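PDB 5A29: exopolygalacturonate lyase from Vibrio vulnificus, which probably cleaves polygalacturonate, the backbone of pectin, by beta-elimination, and binds a manganese ion. Local coordinates for residues A[67-72]-A[563-568]; A[377-382]-A[387-392]; A[465-470]-A[518-523]; A[505-508]-A[514-517]. One frame throughout, in Å; residues are numbered along the deposited sequence. Where two conformers were deposited one is given.

Contact 1: residues A[67-72]-A[563-568]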
loop_
_atom_site.group_PDB
_atom_site.type_symbol
_atom_site.label_atom_id
_atom_site.label_comp_id
_atom_site.label_asym_id
_atom_site.label_seq_id
_atom_site.Cartn_x
_atom_site.Cartn_y
_atom_site.Cartn_z
ATOM N N LYS A 67 -13.896 19.819 -12.906
ATOM C CA LYS A 67 -12.950 20.694 -12.196
ATOM C C LYS A 67 -12.179 19.839 -11.175
ATOM O O LYS A 67 -12.802 18.937 -10.591
ATOM C CB LYS A 67 -13.711 21.745 -11.385
ATOM C CG LYS A 67 -14.617 22.648 -12.228
ATOM C CD LYS A 67 -13.838 23.154 -13.432
ATOM C CE LYS A 67 -13.102 24.434 -13.098
ATOM N NZ LYS A 67 -14.120 25.472 -12.781
ATOM N N PRO A 68 -10.942 20.229 -10.876
ATOM C CA PRO A 68 -10.165 19.583 -9.772
ATOM C C PRO A 68 -10.820 19.700 -8.412
ATOM O O PRO A 68 -11.486 20.734 -8.105
ATOM C CB PRO A 68 -8.845 20.343 -9.789
ATOM C CG PRO A 68 -8.704 20.877 -11.180
ATOM C CD PRO A 68 -10.121 21.235 -11.591
ATOM N N VAL A 69 -10.669 18.654 -7.600
ATOM C CA VAL A 69 -11.387 18.570 -6.336
ATOM C C VAL A 69 -10.721 19.497 -5.308
ATOM O O VAL A 69 -9.588 19.953 -5.515
ATOM C CB VAL A 69 -11.476 17.142 -5.801
ATOM C CG1 VAL A 69 -12.341 16.251 -6.699
ATOM C CG2 VAL A 69 -10.047 16.583 -5.589
ATOM N N GLU A 70 -11.464 19.803 -4.232
ATOM C CA GLU A 70 -11.043 20.802 -3.259
ATOM C C GLU A 70 -11.074 20.277 -1.830
ATOM O O GLU A 70 -12.009 19.616 -1.432
ATOM C CB GLU A 70 -12.032 22.010 -3.327
ATOM C CG GLU A 70 -11.883 22.784 -4.610
ATOM C CD GLU A 70 -12.902 23.923 -4.727
ATOM O OE1 GLU A 70 -13.937 23.917 -4.024
ATOM O OE2 GLU A 70 -12.634 24.828 -5.516
ATOM N N TRP A 71 -10.062 20.632 -1.043
ATOM C CA TRP A 71 -10.208 20.491 0.430
ATOM C C TRP A 71 -11.042 21.680 0.914
ATOM O O TRP A 71 -10.764 22.811 0.485
ATOM C CB TRP A 71 -8.818 20.564 1.122
ATOM C CG TRP A 71 -8.906 20.119 2.568
ATOM C CD1 TRP A 71 -9.059 20.914 3.655
ATOM C CD2 TRP A 71 -8.902 18.753 3.053
ATOM N NE1 TRP A 71 -9.173 20.133 4.807
ATOM C CE2 TRP A 71 -9.056 18.809 4.463
ATOM C CE3 TRP A 71 -8.771 17.492 2.424
ATOM C CZ2 TRP A 71 -9.078 17.673 5.262
ATOM C CZ3 TRP A 71 -8.784 16.337 3.229
ATOM C CH2 TRP A 71 -8.917 16.440 4.635
ATOM N N ILE A 72 -12.027 21.421 1.775
ATOM C CA ILE A 72 -12.802 22.480 2.404
ATOM C C ILE A 72 -12.404 22.590 3.877
ATOM O O ILE A 72 -12.638 21.659 4.655
ATOM C CB ILE A 72 -14.298 22.182 2.322
ATOM C CG1 ILE A 72 -14.707 22.138 0.838
ATOM C CG2 ILE A 72 -15.104 23.282 3.061
ATOM C CD1 ILE A 72 -16.101 21.571 0.653
ATOM N N ASN A 563 -13.132 9.532 2.132
ATOM C CA ASN A 563 -14.550 9.550 2.351
ATOM C C ASN A 563 -15.143 10.891 1.926
ATOM O O ASN A 563 -16.083 10.914 1.149
ATOM C CB ASN A 563 -14.839 9.348 3.822
ATOM C CG ASN A 563 -16.314 9.274 4.085
ATOM O OD1 ASN A 563 -16.989 8.344 3.627
ATOM N ND2 ASN A 563 -16.842 10.278 4.783
ATOM N N GLU A 564 -14.578 11.992 2.419
ATOM C CA GLU A 564 -15.207 13.334 2.283
ATOM C C GLU A 564 -15.236 13.781 0.827
ATOM O O GLU A 564 -16.088 14.609 0.456
ATOM C CB GLU A 564 -14.465 14.408 3.105
ATOM C CG GLU A 564 -14.476 14.085 4.624
ATOM C CD GLU A 564 -15.848 13.660 5.154
ATOM O OE1 GLU A 564 -16.817 14.439 5.030
ATOM O OE2 GLU A 564 -15.999 12.549 5.687
ATOM N N ILE A 565 -14.272 13.303 0.032
ATOM C CA ILE A 565 -14.252 13.576 -1.405
ATOM C C ILE A 565 -14.662 12.357 -2.263
ATOM O O ILE A 565 -15.670 12.399 -2.980
ATOM C CB ILE A 565 -12.920 14.153 -1.866
ATOM C CG1 ILE A 565 -12.662 15.483 -1.137
ATOM C CG2 ILE A 565 -12.847 14.239 -3.398
ATOM C CD1 ILE A 565 -11.294 16.097 -1.334
ATOM N N TYR A 566 -13.916 11.252 -2.157
ATOM C CA TYR A 566 -13.994 10.208 -3.153
ATOM C C TYR A 566 -15.157 9.262 -2.984
ATOM O O TYR A 566 -15.394 8.422 -3.894
ATOM C CB TYR A 566 -12.631 9.452 -3.317
ATOM C CG TYR A 566 -11.563 10.420 -3.767
ATOM C CD1 TYR A 566 -11.556 10.917 -5.076
ATOM C CD2 TYR A 566 -10.629 10.923 -2.867
ATOM C CE1 TYR A 566 -10.593 11.796 -5.499
ATOM C CE2 TYR A 566 -9.666 11.805 -3.272
ATOM C CZ TYR A 566 -9.681 12.252 -4.592
ATOM O OH TYR A 566 -8.743 13.132 -5.014
ATOM N N LYS A 567 -15.907 9.391 -1.885
ATOM C CA LYS A 567 -17.146 8.604 -1.733
ATOM C C LYS A 567 -18.444 9.443 -1.882
ATOM O O LYS A 567 -19.525 8.895 -1.772
ATOM C CB LYS A 567 -17.214 7.848 -0.380
ATOM C CG LYS A 567 -16.192 6.725 -0.268
ATOM C CD LYS A 567 -16.405 6.012 1.045
ATOM C CE LYS A 567 -15.538 4.800 1.055
ATOM N NZ LYS A 567 -15.809 4.070 2.324
ATOM N N GLN A 568 -18.296 10.699 -2.198
ATOM C CA GLN A 568 -19.480 11.545 -2.517
ATOM C C GLN A 568 -20.194 11.012 -3.800
ATOM O O GLN A 568 -19.562 10.461 -4.756
ATOM C CB GLN A 568 -19.015 12.995 -2.720
ATOM C CG GLN A 568 -18.433 13.623 -1.456
ATOM C CD GLN A 568 -19.334 13.384 -0.240
ATOM O OE1 GLN A 568 -20.449 13.884 -0.217
ATOM N NE2 GLN A 568 -18.874 12.563 0.745
#
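Val69 and Ile565 make the main apolar contact. Val69 CG1 lies 3.9 Å from Ile565 CG2, and the two side chains cross at a slant. Ile565 CD1 reaches further along the chain and rests 3.6 Å from Glu70 O. The other branch of Val69 serves a second neighbour: CG2 is 3.7 Å from Tyr566 OH and approaches the phenol end of the ring obliquely.

Within 563-568 an isoleucine methyl covers the tyrosine ring. Ile565 turns CG2 anti to its own backbone N (chi1 -61°), which sets the methyl over the centre of the Tyr566 ring, 3.7 Å above its plane. The same methyl therefore touches both Val69 and the tyrosine.

Polar bonds hold the turn. Ile565 to Gln568 form a type I beta turn, with Gln568 N bonded to Ile565 O. Gln568 NE2 also donates to Asn563 O at 3.3 Å. Asn563 O lies in the amide plane of the glutamine, while the donor is tilted from the carbonyl plane. Ile565 O accepts from Asn514 ND2.

The contact thus joins the chain entering edge strand 70-72 of a four-stranded antiparallel sheet to the beta turn after the short helix 561-564, close to the C-terminus.

Contact 2: residues A[377-382]-A[387-392]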
loop_
_atom_site.group_PDB
_atom_site.type_symbol
_atom_site.label_atom_id
_atom_site.label_comp_id
_atom_site.label_asym_id
_atom_site.label_seq_id
_atom_site.Cartn_x
_atom_site.Cartn_y
_atom_site.Cartn_z
ATOM N N THR A 377 -12.455 -18.336 3.038
ATOM C CA THR A 377 -12.399 -17.185 3.941
ATOM C C THR A 377 -11.116 -17.185 4.766
ATOM O O THR A 377 -10.463 -18.227 4.825
ATOM C CB THR A 377 -13.595 -17.110 4.899
ATOM O OG1 THR A 377 -13.693 -18.368 5.569
ATOM C CG2 THR A 377 -14.894 -16.856 4.074
ATOM N N ILE A 378 -10.810 -16.026 5.368
ATOM C CA ILE A 378 -9.635 -15.827 6.246
ATOM C C ILE A 378 -10.220 -15.589 7.667
ATOM O O ILE A 378 -10.997 -14.633 7.845
ATOM C CB ILE A 378 -8.802 -14.602 5.835
ATOM C CG1 ILE A 378 -8.320 -14.644 4.359
ATOM C CG2 ILE A 378 -7.581 -14.412 6.799
ATOM C CD1 ILE A 378 -7.797 -15.963 4.023
ATOM N N LYS A 379 -9.928 -16.465 8.618
ATOM C CA LYS A 379 -10.385 -16.272 10.030
ATOM C C LYS A 379 -9.632 -15.144 10.735
ATOM O O LYS A 379 -8.424 -14.968 10.478
ATOM C CB LYS A 379 -10.114 -17.578 10.798
ATOM C CG LYS A 379 -10.955 -18.715 10.251
ATOM C CD LYS A 379 -10.640 -19.995 11.003
ATOM C CE LYS A 379 -9.402 -20.654 10.403
ATOM N NZ LYS A 379 -9.511 -22.143 10.441
ATOM N N PRO A 380 -10.297 -14.438 11.710
ATOM C CA PRO A 380 -9.610 -13.428 12.526
ATOM C C PRO A 380 -8.852 -14.120 13.687
ATOM O O PRO A 380 -9.461 -14.633 14.655
ATOM C CB PRO A 380 -10.771 -12.551 13.080
ATOM C CG PRO A 380 -11.923 -13.532 13.195
ATOM C CD PRO A 380 -11.756 -14.497 12.015
ATOM N N ILE A 381 -7.518 -14.067 13.626
ATOM C CA ILE A 381 -6.747 -14.875 14.521
ATOM C C ILE A 381 -5.616 -14.078 15.168
ATOM O O ILE A 381 -5.213 -13.001 14.671
ATOM C CB ILE A 381 -6.101 -16.101 13.764
ATOM C CG1 ILE A 381 -5.137 -15.638 12.616
ATOM C CG2 ILE A 381 -7.145 -17.128 13.345
ATOM C CD1 ILE A 381 -4.074 -16.714 12.313
ATOM N N PHE A 382 -5.120 -14.625 16.279
ATOM C CA PHE A 382 -3.785 -14.202 16.797
ATOM C C PHE A 382 -2.698 -15.124 16.217
ATOM O O PHE A 382 -3.024 -16.163 15.611
ATOM C CB PHE A 382 -3.772 -14.331 18.356
ATOM C CG PHE A 382 -4.623 -13.282 19.054
ATOM C CD1 PHE A 382 -5.998 -13.502 19.239
ATOM C CD2 PHE A 382 -4.071 -12.104 19.550
ATOM C CE1 PHE A 382 -6.794 -12.542 19.897
ATOM C CE2 PHE A 382 -4.881 -11.132 20.180
ATOM C CZ PHE A 382 -6.265 -11.368 20.326
ATOM N N SER A 387 -8.511 -18.230 17.408
ATOM C CA SER A 387 -9.514 -17.491 16.600
ATOM C C SER A 387 -10.521 -16.745 17.508
ATOM O O SER A 387 -10.977 -17.256 18.534
ATOM C CB SER A 387 -10.233 -18.487 15.681
ATOM O OG SER A 387 -11.317 -17.834 15.003
ATOM N N ILE A 388 -10.873 -15.525 17.150
ATOM C CA ILE A 388 -11.974 -14.875 17.828
ATOM C C ILE A 388 -13.213 -14.811 16.932
ATOM O O ILE A 388 -14.091 -13.974 17.176
ATOM C CB ILE A 388 -11.596 -13.449 18.274
ATOM C CG1 ILE A 388 -11.324 -12.509 17.073
ATOM C CG2 ILE A 388 -10.361 -13.543 19.154
ATOM C CD1 ILE A 388 -11.226 -11.037 17.458
ATOM N N GLU A 389 -13.229 -15.627 15.893
ATOM C CA GLU A 389 -14.324 -15.642 14.908
ATOM C C GLU A 389 -15.710 -15.697 15.616
ATOM O O GLU A 389 -16.001 -16.648 16.350
ATOM C CB GLU A 389 -14.173 -16.867 13.975
ATOM C CG GLU A 389 -15.149 -16.794 12.800
ATOM C CD GLU A 389 -15.082 -17.976 11.858
ATOM O OE1 GLU A 389 -14.278 -18.911 12.068
ATOM O OE2 GLU A 389 -15.931 -18.030 10.937
ATOM N N GLY A 390 -16.545 -14.682 15.401
ATOM C CA GLY A 390 -17.924 -14.745 15.914
ATOM C C GLY A 390 -18.059 -14.295 17.360
ATOM O O GLY A 390 -19.160 -14.243 17.870
ATOM N N ILE A 391 -16.954 -14.038 18.076
ATOM C CA ILE A 391 -17.077 -13.747 19.516
ATOM C C ILE A 391 -17.162 -12.229 19.796
ATOM O O ILE A 391 -16.226 -11.467 19.503
ATOM C CB ILE A 391 -15.865 -14.376 20.275
ATOM C CG1 ILE A 391 -15.769 -15.887 19.975
ATOM C CG2 ILE A 391 -15.944 -14.119 21.766
ATOM C CD1 ILE A 391 -14.526 -16.572 20.571
ATOM N N PRO A 392 -18.279 -11.763 20.407
ATOM C CA PRO A 392 -18.409 -10.309 20.576
ATOM C C PRO A 392 -17.284 -9.850 21.519
ATOM O O PRO A 392 -16.995 -10.555 22.488
ATOM C CB PRO A 392 -19.781 -10.155 21.233
ATOM C CG PRO A 392 -20.529 -11.413 20.834
ATOM C CD PRO A 392 -19.493 -12.507 20.798
#
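A lone beta bridge between Ile381 and Ser387 closes a short hairpin-like loop, with their CA atoms 4.3 Å apart. The hydrogen bond across the bridge is Ile388 N to Pro380 O, 3.0 Å long. It is nearly straight at both ends: the angle at the hydrogen is 163°, and the C=O...N angle is 173°. Ser387 CA adds a CA-H...O contact to the same oxygen at 3.5 Å.

Ser387 shapes the returning chain. Its OG stands anti to the backbone N (chi1 173°) and accepts from Glu389 N at 3.1 Å, an ST turn. A type II beta turn follows from Ile388 to Ile391. Gly390 takes its third position with a positive phi, a backbone shape that favours glycine because a CB would crowd Glu389 O.

The side chains pack around Pro380. Its CG sits 3.6 Å from Glu389 CA, and its CB is 4.0 Å from Ile388 CG1. The gamma methyl of Ile388 points elsewhere: CG2 meets the edge of the Phe382 ring at CE1, 3.8 Å away and near the ring plane. Lys379 runs past Glu389 on its aliphatic part, with CG 3.8 Å from OE1. Their charged ends stay too far apart to make a salt bridge.

Around the loop, Ile381 packs on Leu369 and Ala370 at the end of helix 353-370. Phe382 makes edge-to-face contacts with Phe313 of helix 308-317 and with Phe328. The short, weakly bonded strand 377-378, where the first segment begins, lies antiparallel to 371-372.

Contact 3: residues A[465-470]-A[518-523]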
loop_
_atom_site.group_PDB
_atom_site.type_symbol
_atom_site.label_atom_id
_atom_site.label_comp_id
_atom_site.label_asym_id
_atom_site.label_seq_id
_atom_site.Cartn_x
_atom_site.Cartn_y
_atom_site.Cartn_z
ATOM N N VAL A 465 -14.989 -8.601 -11.710
ATOM C CA VAL A 465 -13.594 -8.515 -12.076
ATOM C C VAL A 465 -13.027 -7.313 -11.390
ATOM O O VAL A 465 -13.752 -6.349 -11.044
ATOM C CB VAL A 465 -13.396 -8.457 -13.637
ATOM C CG1 VAL A 465 -13.877 -9.778 -14.240
ATOM C CG2 VAL A 465 -14.163 -7.308 -14.242
ATOM N N SER A 466 -11.711 -7.297 -11.247
ATOM C CA SER A 466 -11.063 -6.130 -10.667
ATOM C C SER A 466 -9.680 -5.973 -11.305
ATOM O O SER A 466 -9.250 -6.864 -12.046
ATOM C CB SER A 466 -10.900 -6.369 -9.165
ATOM O OG SER A 466 -10.008 -7.461 -9.043
ATOM N N PRO A 467 -8.964 -4.875 -11.014
ATOM C CA PRO A 467 -7.552 -4.809 -11.468
ATOM C C PRO A 467 -6.731 -6.033 -10.998
ATOM O O PRO A 467 -5.817 -6.553 -11.744
ATOM C CB PRO A 467 -7.047 -3.494 -10.827
ATOM C CG PRO A 467 -8.312 -2.651 -10.697
ATOM C CD PRO A 467 -9.367 -3.657 -10.271
ATOM N N MET A 468 -7.021 -6.511 -9.777
ATOM C CA MET A 468 -6.324 -7.683 -9.220
ATOM C C MET A 468 -6.591 -8.925 -10.057
ATOM O O MET A 468 -5.690 -9.803 -10.134
ATOM C CB MET A 468 -6.744 -7.984 -7.781
ATOM C CG MET A 468 -6.365 -6.873 -6.813
ATOM S SD MET A 468 -4.535 -6.587 -6.818
ATOM C CE MET A 468 -4.638 -4.966 -7.504
ATOM N N THR A 469 -7.760 -9.029 -10.719
ATOM C CA THR A 469 -7.986 -10.181 -11.625
ATOM C C THR A 469 -6.939 -10.209 -12.714
ATOM O O THR A 469 -6.377 -11.296 -13.065
ATOM C CB THR A 469 -9.398 -10.101 -12.312
ATOM O OG1 THR A 469 -10.386 -9.841 -11.289
ATOM C CG2 THR A 469 -9.702 -11.413 -13.006
ATOM N N LEU A 470 -6.704 -9.026 -13.290
ATOM C CA LEU A 470 -5.781 -8.908 -14.439
ATOM C C LEU A 470 -4.329 -9.156 -13.954
ATOM O O LEU A 470 -3.587 -9.873 -14.621
ATOM C CB LEU A 470 -5.817 -7.512 -15.096
ATOM C CG LEU A 470 -7.194 -7.014 -15.615
ATOM C CD1 LEU A 470 -6.960 -5.815 -16.559
ATOM C CD2 LEU A 470 -7.828 -8.156 -16.357
ATOM N N ASP A 518 -5.149 8.513 -8.978
ATOM C CA ASP A 518 -4.301 7.348 -8.590
ATOM C C ASP A 518 -4.954 6.008 -8.869
ATOM O O ASP A 518 -4.472 4.994 -8.448
ATOM C CB ASP A 518 -3.946 7.432 -7.100
ATOM C CG ASP A 518 -2.422 7.194 -6.838
ATOM O OD1 ASP A 518 -1.615 7.474 -7.776
ATOM O OD2 ASP A 518 -2.064 6.799 -5.679
ATOM N N ALA A 519 -6.054 5.996 -9.634
ATOM C CA ALA A 519 -6.716 4.728 -10.028
ATOM C C ALA A 519 -5.670 3.712 -10.599
ATOM O O ALA A 519 -4.765 4.056 -11.387
ATOM C CB ALA A 519 -7.764 5.054 -11.105
ATOM N N ILE A 520 -5.850 2.454 -10.271
ATOM C CA ILE A 520 -4.863 1.473 -10.778
ATOM C C ILE A 520 -5.368 0.697 -11.998
ATOM O O ILE A 520 -4.624 -0.043 -12.621
ATOM C CB ILE A 520 -4.484 0.485 -9.688
ATOM C CG1 ILE A 520 -5.742 -0.227 -9.220
ATOM C CG2 ILE A 520 -3.747 1.209 -8.552
ATOM C CD1 ILE A 520 -5.433 -1.461 -8.459
ATOM N N GLU A 521 -6.640 0.857 -12.357
ATOM C CA GLU A 521 -7.160 0.193 -13.582
ATOM C C GLU A 521 -6.229 0.468 -14.790
ATOM O O GLU A 521 -5.955 -0.476 -15.533
ATOM C CB GLU A 521 -8.583 0.708 -13.940
ATOM C CG GLU A 521 -9.666 0.135 -13.030
ATOM C CD GLU A 521 -9.867 0.938 -11.700
ATOM O OE1 GLU A 521 -9.094 1.865 -11.381
ATOM O OE2 GLU A 521 -10.774 0.556 -10.920
ATOM N N PRO A 522 -5.760 1.721 -14.981
ATOM C CA PRO A 522 -4.888 1.998 -16.126
ATOM C C PRO A 522 -3.626 1.177 -16.092
ATOM O O PRO A 522 -3.213 0.615 -17.142
ATOM C CB PRO A 522 -4.480 3.470 -15.929
ATOM C CG PRO A 522 -5.623 4.055 -15.137
ATOM C CD PRO A 522 -6.068 2.949 -14.225
ATOM N N LEU A 523 -2.912 1.207 -14.968
ATOM C CA LEU A 523 -1.747 0.271 -14.890
ATOM C C LEU A 523 -2.110 -1.172 -15.165
ATOM O O LEU A 523 -1.373 -1.881 -15.874
ATOM C CB LEU A 523 -0.986 0.457 -13.560
ATOM C CG LEU A 523 0.337 -0.375 -13.447
ATOM C CD1 LEU A 523 1.366 0.119 -14.477
ATOM C CD2 LEU A 523 0.918 -0.221 -11.989
#
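The first turns of two helices come closest at Pro467 and Glu521, their CA atoms 5.4 Å apart. The contact itself is made by a few side chains. The Pro467 ring lies across Ile520 at about a right angle, and its CB is 3.5 Å from Ile520 CD1. Met468 touches the same methyl with its own terminal methyl, CE 3.7 Å from CD1. Its chain bends at chi2 (-59°) and again at chi3, which brings the thioether methyl round to Ile520. Ile520 was modelled in two conformers, so these distances hold for one of them.

Glu521 packs through its aliphatic part: CG is 3.9 Å from Pro467 CG. The chain then bends at chi2 (86°). Its carboxylate has another partner, because OE2 forms a salt bridge with Arg500.

The start of helix 467-480 is capped. Ser466 is the N-cap residue and forms a capping box with Thr469. Thr469 N donates to Ser466 OG at 3.2 Å, and Ser466 N donates to Thr469 OG1 at 2.9 Å. Both side-chain oxygens are also hydrogen-bonded to the carboxylate of Glu414, a negative charge that would suit the start of a helix.

Helix 484-500 lies beside the contact, supplying Arg500 against Pro467, while Val465 packs on Ala492 and Lys499. Deeper along helix 521-532, Ala524 touches both Pro467 and Leu470. Strand 505-506 meets the start of that helix through Phe506.

Contact 4: residues A[505-508]-A[514-517]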
loop_
_atom_site.group_PDB
_atom_site.type_symbol
_atom_site.label_atom_id
_atom_site.label_comp_id
_atom_site.label_asym_id
_atom_site.label_seq_id
_atom_site.Cartn_x
_atom_site.Cartn_y
_atom_site.Cartn_z
ATOM N N TYR A 505 -13.281 8.775 -16.777
ATOM C CA TYR A 505 -12.351 8.410 -15.677
ATOM C C TYR A 505 -12.626 7.020 -15.188
ATOM O O TYR A 505 -13.592 6.387 -15.586
ATOM C CB TYR A 505 -12.556 9.388 -14.488
ATOM C CG TYR A 505 -12.024 10.761 -14.829
ATOM C CD1 TYR A 505 -10.674 11.052 -14.646
ATOM C CD2 TYR A 505 -12.859 11.734 -15.457
ATOM C CE1 TYR A 505 -10.158 12.271 -15.036
ATOM C CE2 TYR A 505 -12.333 12.944 -15.866
ATOM C CZ TYR A 505 -11.008 13.221 -15.612
ATOM O OH TYR A 505 -10.443 14.392 -16.016
ATOM N N PHE A 506 -11.765 6.519 -14.273
ATOM C CA PHE A 506 -11.995 5.219 -13.689
ATOM C C PHE A 506 -12.559 5.370 -12.266
ATOM O O PHE A 506 -11.950 6.065 -11.441
ATOM C CB PHE A 506 -10.663 4.435 -13.655
ATOM C CG PHE A 506 -10.257 3.952 -15.035
ATOM C CD1 PHE A 506 -10.878 2.831 -15.592
ATOM C CD2 PHE A 506 -9.340 4.664 -15.776
ATOM C CE1 PHE A 506 -10.526 2.347 -16.849
ATOM C CE2 PHE A 506 -9.024 4.244 -17.076
ATOM C CZ PHE A 506 -9.613 3.096 -17.616
ATOM N N LEU A 507 -13.718 4.760 -12.020
ATOM C CA LEU A 507 -14.448 4.935 -10.762
ATOM C C LEU A 507 -14.825 3.580 -10.268
ATOM O O LEU A 507 -15.187 2.708 -11.080
ATOM C CB LEU A 507 -15.763 5.711 -11.001
ATOM C CG LEU A 507 -15.584 7.185 -11.403
ATOM C CD1 LEU A 507 -17.013 7.716 -11.642
ATOM C CD2 LEU A 507 -14.960 7.977 -10.246
ATOM N N ALA A 508 -14.750 3.404 -8.933
ATOM C CA ALA A 508 -15.077 2.114 -8.302
ATOM C C ALA A 508 -16.617 1.889 -8.298
ATOM O O ALA A 508 -17.069 0.759 -8.217
ATOM C CB ALA A 508 -14.509 2.057 -6.845
ATOM N N ASN A 514 -16.577 11.969 -7.774
ATOM C CA ASN A 514 -15.200 12.474 -7.957
ATOM C C ASN A 514 -14.195 11.346 -8.240
ATOM O O ASN A 514 -14.263 10.316 -7.551
ATOM C CB ASN A 514 -14.745 13.137 -6.640
ATOM C CG ASN A 514 -15.554 14.374 -6.308
ATOM O OD1 ASN A 514 -15.622 15.302 -7.153
ATOM N ND2 ASN A 514 -16.158 14.417 -5.070
ATOM N N ALA A 515 -13.335 11.523 -9.242
ATOM C CA ALA A 515 -12.430 10.442 -9.655
ATOM C C ALA A 515 -11.039 10.770 -9.091
ATOM O O ALA A 515 -10.626 11.910 -9.121
ATOM C CB ALA A 515 -12.340 10.358 -11.190
ATOM N N SER A 516 -10.312 9.760 -8.606
ATOM C CA SER A 516 -8.899 9.949 -8.205
ATOM C C SER A 516 -7.984 9.614 -9.353
ATOM O O SER A 516 -8.139 8.594 -10.012
ATOM C CB SER A 516 -8.540 9.009 -6.982
ATOM O OG SER A 516 -7.118 8.988 -6.877
ATOM N N ILE A 517 -6.976 10.434 -9.598
ATOM C CA ILE A 517 -6.028 10.068 -10.636
ATOM C C ILE A 517 -4.995 9.020 -10.183
ATOM O O ILE A 517 -4.107 8.645 -10.949
ATOM C CB ILE A 517 -5.253 11.286 -11.211
ATOM C CG1 ILE A 517 -4.208 11.863 -10.218
ATOM C CG2 ILE A 517 -6.209 12.390 -11.611
ATOM C CD1 ILE A 517 -3.240 12.774 -10.957
HETATM O O HOH W 1 -9.914 7.858 -12.304
HETATM O O HOH W 2 -11.503 7.149 -8.974
#
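Ala515 CB approaches the Tyr505 ring obliquely, 3.7 Å from CG and 3.9 Å from CD1. The Tyr505 side chain also packs on Asn42 and Val43 of helix 27-46 and on Ile61. The Phe506 ring leads away from 514-517. It meets Tyr39 edge to face and Phe501 with the planes at about 40°.

These strands belong to two separate two-stranded antiparallel sheets. Strand 505-506 pairs with 501-502, and strand 514-516 pairs with 60-62. Between them the contact is made by apolar side chains and by water.

Ala515 is the centre of the apolar part, with CB pointing at the other segment. It packs tightly on Tyr505 CB at 3.4 Å. Leu507 comes in from a second direction. Its CD2 methyl reaches Ala515 CB at 3.7 Å and Asn514 O at 3.6 Å. The same methyl therefore rests on both the alanine side chain and the backbone just before it.

Two waters link the backbones in place of direct bonds, and both donate to the same carbonyl, Phe506 O. The first also donates to Ser516 O, so it ties two carbonyl oxygens together. The second, 2.7 Å from Phe506 O, accepts from Ser516 N at 2.9 Å.

Contacts 1, 3 and 4 lie in one region, and contact 2 lies apart, its centre about 35 Å from that of contact 1 and about 29 Å from that of contact 3. Contact 4 touches both neighbours, with centres about 11 Å from contact 1 and about 12 Å from contact 3. Phe506 is the link to contact 3, packing on Ala519, Glu521 and Pro522; Tyr566 and Val69 of contact 1 pack on strand 514-516. Along the chain contact 2 closes first. Contact 4 is nested within contact 3, and contact 1 encloses all the others. The C-terminal turn thus returns to an N-terminal strand, beside strand 514-516, which leads into helix 521-532, in an enzyme with far more helix than strand.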